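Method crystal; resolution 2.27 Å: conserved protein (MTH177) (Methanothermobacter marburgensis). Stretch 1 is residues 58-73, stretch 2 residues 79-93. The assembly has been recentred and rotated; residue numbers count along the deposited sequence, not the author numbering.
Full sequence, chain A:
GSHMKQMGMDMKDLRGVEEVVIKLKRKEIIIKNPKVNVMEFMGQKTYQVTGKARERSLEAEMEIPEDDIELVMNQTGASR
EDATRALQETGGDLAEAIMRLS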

# COMPACT_ATOMS: atom_id res chain seq x y z
N LEU A 58 -7.91 10.16 3.83
CA LEU A 58 -8.46 8.82 4.08
C LEU A 58 -9.49 8.87 5.20
O LEU A 58 -9.24 9.46 6.24
N GLU A 59 -10.64 8.25 5.01
CA GLU A 59 -11.75 8.39 5.95
C GLU A 59 -12.15 7.04 6.53
O GLU A 59 -12.00 6.03 5.87
N ALA A 60 -12.67 7.01 7.76
CA ALA A 60 -13.11 5.74 8.31
C ALA A 60 -14.29 5.20 7.50
O ALA A 60 -15.24 5.93 7.20
N GLU A 61 -14.15 3.95 7.09
CA GLU A 61 -15.14 3.21 6.28
C GLU A 61 -16.01 2.37 7.21
O GLU A 61 -15.55 1.39 7.78
N MSE A 62 -17.25 2.80 7.45
CA MSE A 62 -18.10 2.11 8.42
C MSE A 62 -19.59 2.42 8.26
O MSE A 62 -19.98 3.38 7.58
N GLU A 63 -20.40 1.58 8.90
CA GLU A 63 -21.84 1.76 8.94
C GLU A 63 -22.21 2.58 10.16
O GLU A 63 -21.87 2.23 11.29
N ILE A 64 -22.89 3.69 9.93
CA ILE A 64 -23.33 4.56 11.02
C ILE A 64 -24.85 4.47 11.14
O ILE A 64 -25.59 4.83 10.20
N PRO A 65 -25.33 4.01 12.29
CA PRO A 65 -26.77 3.92 12.52
C PRO A 65 -27.49 5.26 12.39
O PRO A 65 -27.07 6.24 12.99
N GLU A 66 -28.55 5.29 11.60
CA GLU A 66 -29.38 6.48 11.42
C GLU A 66 -29.73 7.16 12.74
O GLU A 66 -29.59 8.37 12.89
N ASP A 67 -30.21 6.34 13.67
CA ASP A 67 -30.64 6.84 14.97
C ASP A 67 -29.49 7.51 15.73
O ASP A 67 -29.70 8.49 16.42
N ASP A 68 -28.26 7.04 15.53
CA ASP A 68 -27.12 7.70 16.14
C ASP A 68 -26.80 9.02 15.49
O ASP A 68 -26.51 9.98 16.17
N ILE A 69 -26.85 9.07 14.16
CA ILE A 69 -26.69 10.34 13.44
C ILE A 69 -27.73 11.34 13.90
O ILE A 69 -27.39 12.45 14.25
N GLU A 70 -28.99 10.92 13.94
CA GLU A 70 -30.11 11.75 14.39
C GLU A 70 -29.88 12.30 15.80
O GLU A 70 -30.04 13.49 16.03
N LEU A 71 -29.49 11.43 16.71
CA LEU A 71 -29.25 11.81 18.11
C LEU A 71 -28.17 12.88 18.24
O LEU A 71 -28.34 13.90 18.93
N VAL A 72 -27.09 12.69 17.50
CA VAL A 72 -25.99 13.65 17.53
C VAL A 72 -26.40 15.01 16.92
O VAL A 72 -26.05 16.06 17.44
N MSE A 73 -27.14 14.98 15.83
CA MSE A 73 -27.62 16.20 15.19
C MSE A 73 -28.53 16.98 16.14
O MSE A 73 -28.42 18.20 16.26
N SER A 79 -25.07 19.56 11.37
CA SER A 79 -25.58 19.11 10.10
C SER A 79 -25.42 17.61 10.02
O SER A 79 -24.65 17.03 10.79
N ARG A 80 -26.10 17.00 9.06
CA ARG A 80 -26.03 15.57 8.87
C ARG A 80 -24.60 15.22 8.56
O ARG A 80 -24.09 14.22 9.05
N GLU A 81 -24.00 16.03 7.70
CA GLU A 81 -22.61 15.93 7.28
C GLU A 81 -21.60 15.90 8.44
O GLU A 81 -20.80 14.98 8.55
N ASP A 82 -21.64 16.91 9.29
CA ASP A 82 -20.74 16.94 10.45
C ASP A 82 -21.01 15.85 11.46
O ASP A 82 -20.09 15.33 12.08
N ALA A 83 -22.27 15.53 11.70
CA ALA A 83 -22.60 14.49 12.68
C ALA A 83 -22.04 13.17 12.18
O ALA A 83 -21.44 12.40 12.92
N THR A 84 -22.18 12.95 10.89
CA THR A 84 -21.74 11.71 10.28
C THR A 84 -20.21 11.62 10.34
O THR A 84 -19.64 10.62 10.76
N ARG A 85 -19.55 12.71 10.00
CA ARG A 85 -18.09 12.76 10.11
C ARG A 85 -17.58 12.64 11.56
O ARG A 85 -16.67 11.89 11.85
N ALA A 86 -18.22 13.32 12.49
CA ALA A 86 -17.90 13.14 13.90
C ALA A 86 -17.92 11.68 14.35
O ALA A 86 -17.03 11.23 15.08
N LEU A 87 -18.98 10.97 13.98
CA LEU A 87 -19.17 9.57 14.40
C LEU A 87 -18.16 8.65 13.72
O LEU A 87 -17.71 7.68 14.30
N GLN A 88 -17.85 8.94 12.46
CA GLN A 88 -16.76 8.29 11.74
C GLN A 88 -15.47 8.49 12.54
O GLN A 88 -14.77 7.54 12.82
N GLU A 89 -15.17 9.75 12.90
CA GLU A 89 -13.96 10.11 13.66
C GLU A 89 -13.81 9.36 14.98
O GLU A 89 -12.71 9.00 15.36
N THR A 90 -14.90 9.15 15.71
CA THR A 90 -14.82 8.45 17.00
C THR A 90 -15.13 6.94 16.95
O THR A 90 -15.42 6.32 17.98
N GLY A 91 -15.16 6.36 15.76
CA GLY A 91 -15.57 4.96 15.61
C GLY A 91 -16.96 4.60 16.11
O GLY A 91 -17.18 3.53 16.67
N GLY A 92 -17.93 5.48 15.90
CA GLY A 92 -19.30 5.20 16.34
C GLY A 92 -19.61 5.45 17.83
O GLY A 92 -20.73 5.21 18.29
N ASP A 93 -18.65 5.99 18.56
CA ASP A 93 -18.86 6.31 19.96
C ASP A 93 -19.65 7.60 20.06
O ASP A 93 -19.21 8.68 19.62

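This is a mainly apolar contact in which helix 80-89 packs against helix 66-73 and the extended segment before it, with one salt bridge between exposed side chains. The two helix axes approach to 8.9 Å, and their N-to-C directions differ by 114°. Together the stretches bury 796 Å².

Leu87 and Ala83 are buried and point toward stretch 1. Leu87 is m at chi1 and t at chi2, which places CD1 among three apolar side chains. Leu87 CD1 lies 3.6 Å from Ile64 CG2, 4.0 Å from Ile69 CG1 and 4.0 Å from Val72 CG2. One turn earlier, Ala83 lies against helix 66-73. Its CB is 3.6 Å from Met73 CG and 3.9 Å from Val72 CG1. Val72 is t and points toward stretch 2, so its two methyls reach different partners: CG1 meets Ala83, and CG2 meets Leu87.

Ile69 is m, then t, and sits as a knob among Arg80, Ala83, Thr84 and Leu87. Its CD1 is 3.6 Å from Thr84 OG1. That hydroxyl is already engaged, donating to Arg80 O at 2.7 Å within its own helix. Ile64 is m at chi1, with chi2 at 133°. Its CD1 packs 3.8 Å from Thr84 CG2.

The CA-to-CB bond of Arg80 points sideways to stretch 1, but the end of the side chain comes nearer and sits among Glu66, Ile69, Glu70 and Met73. Met73 CE and Ile69 CG2 cover one face of the guanidinium. Met73 is m, t, m, and its CE is 3.5 Å from Arg80 NH2. Glu66 OE1 lies at the guanidinium edge, near its plane. Arg80 NH1 donates to Glu66 OE1 at 2.8 Å, a hydrogen bond within a salt bridge. Glu66 points away at CB, and its t, p rotamer brings the carboxylate back.

At the other end, selenomethionine Met62 is p, t, p and points toward stretch 2. Its SE lies 3.8 Å from Gln88 CA, and its CE is 3.8 Å from Gly91 CA. Ala60 also points toward stretch 2, with its CB 4.3 Å from Gln88 CB. Gln88 is m, t; it points sideways at CB, and its end comes nearer to stretch 1.

One water bridges the stretches. It donates to Asp68 OD2 and to Gly92 O, each 2.7 Å from the water oxygen. It thus ties the first turn of helix 66-73 to the turn after helix 80-89.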

# COMPACT_ATOMS: atom_id res chain seq x y z
CB LEU A 58 -7.35 7.84 4.45
CG LEU A 58 -6.87 6.94 3.30
CD1 LEU A 58 -6.05 7.71 2.31
CD2 LEU A 58 -6.10 5.74 3.82
CB GLU A 59 -12.95 9.03 5.22
CG GLU A 59 -13.06 10.52 5.47
CD GLU A 59 -13.09 11.34 4.19
OE1 GLU A 59 -14.02 11.12 3.38
OE2 GLU A 59 -12.18 12.20 4.03
CB ALA A 60 -13.48 5.88 9.77
CB GLU A 61 -14.39 2.34 5.25
CG GLU A 61 -15.19 1.21 4.57
CD GLU A 61 -16.06 1.67 3.41
OE1 GLU A 61 -15.59 2.44 2.53
OE2 GLU A 61 -17.22 1.20 3.33
CB MSE A 62 -17.70 2.52 9.83
CG MSE A 62 -17.64 4.03 10.00
SE MSE A 62 -17.22 4.54 11.82
CE MSE A 62 -15.58 3.48 12.07
CB GLU A 63 -22.57 0.41 9.05
CG GLU A 63 -22.59 -0.50 7.84
CD GLU A 63 -23.30 -1.81 8.16
OE1 GLU A 63 -24.03 -1.86 9.20
OE2 GLU A 63 -23.12 -2.80 7.42
CB ILE A 64 -22.94 6.00 10.71
CG1 ILE A 64 -21.44 6.07 10.39
CG2 ILE A 64 -23.29 6.88 11.89
CD1 ILE A 64 -21.15 6.87 9.16
CB PRO A 65 -26.87 3.37 13.95
CG PRO A 65 -25.50 2.77 14.27
CD PRO A 65 -24.53 3.52 13.43
CB GLU A 66 -30.67 6.11 10.69
CG GLU A 66 -31.41 7.27 10.05
CD GLU A 66 -30.84 7.63 8.69
OE1 GLU A 66 -29.76 8.24 8.65
OE2 GLU A 66 -31.46 7.31 7.66
CB ASP A 67 -31.29 5.72 15.78
CG ASP A 67 -32.58 5.23 15.16
OD1 ASP A 67 -33.05 5.87 14.19
OD2 ASP A 67 -33.20 4.22 15.57
CB ASP A 68 -25.90 6.80 16.05
CG ASP A 68 -26.03 5.56 16.90
OD1 ASP A 68 -27.10 5.36 17.51
OD2 ASP A 68 -25.09 4.76 17.03
CB ILE A 69 -26.79 10.13 11.92
CG1 ILE A 69 -25.64 9.23 11.45
CG2 ILE A 69 -26.72 11.46 11.16
CD1 ILE A 69 -25.79 8.76 10.02
CB GLU A 70 -31.41 10.95 14.38
CG GLU A 70 -32.00 10.80 12.99
CD GLU A 70 -33.16 9.82 12.94
OE1 GLU A 70 -33.79 9.56 14.01
OE2 GLU A 70 -33.44 9.31 11.83
CB LEU A 71 -28.85 10.58 18.93
CG LEU A 71 -29.04 10.64 20.45
CD1 LEU A 71 -29.40 9.27 20.97
CD2 LEU A 71 -27.82 11.14 21.16
CB VAL A 72 -24.73 13.11 16.79
CG1 VAL A 72 -23.62 14.15 16.80
CG2 VAL A 72 -24.25 11.83 17.42
CB MSE A 73 -28.42 15.84 13.93
CG MSE A 73 -27.59 15.25 12.82
SE MSE A 73 -28.71 14.80 11.28
CE MSE A 73 -29.70 13.46 11.93
CB SER A 79 -24.80 19.73 8.94
OG SER A 79 -23.44 19.36 9.01
CB ARG A 80 -26.93 15.16 7.72
CG ARG A 80 -27.00 13.67 7.51
CD ARG A 80 -28.24 13.25 6.77
NE ARG A 80 -29.39 13.10 7.66
CZ ARG A 80 -29.74 11.96 8.23
NH1 ARG A 80 -29.02 10.86 8.03
NH2 ARG A 80 -30.80 11.92 9.04
CB GLU A 81 -22.30 17.13 6.37
CG GLU A 81 -20.87 17.19 5.88
CD GLU A 81 -20.63 18.32 4.90
OE1 GLU A 81 -21.24 19.41 5.05
OE2 GLU A 81 -19.82 18.10 3.96
CB ASP A 82 -20.82 18.30 11.15
CG ASP A 82 -20.41 19.43 10.26
OD1 ASP A 82 -19.72 19.19 9.24
OD2 ASP A 82 -20.77 20.61 10.48
CB ALA A 83 -24.12 14.40 12.91
CB THR A 84 -22.30 11.66 8.84
OG1 THR A 84 -23.73 11.54 8.91
CG2 THR A 84 -21.87 10.42 8.11
CB ARG A 85 -17.56 14.05 9.48
CG ARG A 85 -16.04 14.20 9.60
CD ARG A 85 -15.46 15.40 8.84
NE ARG A 85 -16.29 16.60 9.00
CZ ARG A 85 -16.81 17.30 8.00
NH1 ARG A 85 -16.59 16.96 6.74
NH2 ARG A 85 -17.55 18.36 8.26
CB ALA A 86 -18.85 13.95 14.76
CB LEU A 87 -20.60 9.13 14.06
CG LEU A 87 -21.68 9.41 15.11
CD1 LEU A 87 -23.07 9.41 14.46
CD2 LEU A 87 -21.63 8.40 16.24
CB GLN A 88 -16.55 8.89 10.33
CG GLN A 88 -17.54 8.51 9.21
CD GLN A 88 -17.17 9.17 7.84
OE1 GLN A 88 -16.54 8.54 6.97
NE2 GLN A 88 -17.55 10.43 7.66
CB GLU A 89 -13.88 11.62 13.98
CG GLU A 89 -13.42 12.52 12.85
CD GLU A 89 -11.93 12.44 12.54
OE1 GLU A 89 -11.11 12.23 13.47
OE2 GLU A 89 -11.58 12.62 11.35
CB THR A 90 -15.80 9.09 17.98
OG1 THR A 90 -17.16 8.84 17.58
CG2 THR A 90 -15.66 10.60 17.96
CB ASP A 93 -17.54 6.45 20.70
CG ASP A 93 -17.72 6.59 22.20
OD1 ASP A 93 -18.49 7.47 22.67
OD2 ASP A 93 -17.11 5.85 23.00
O HOH W 1 -22.49 4.87 16.24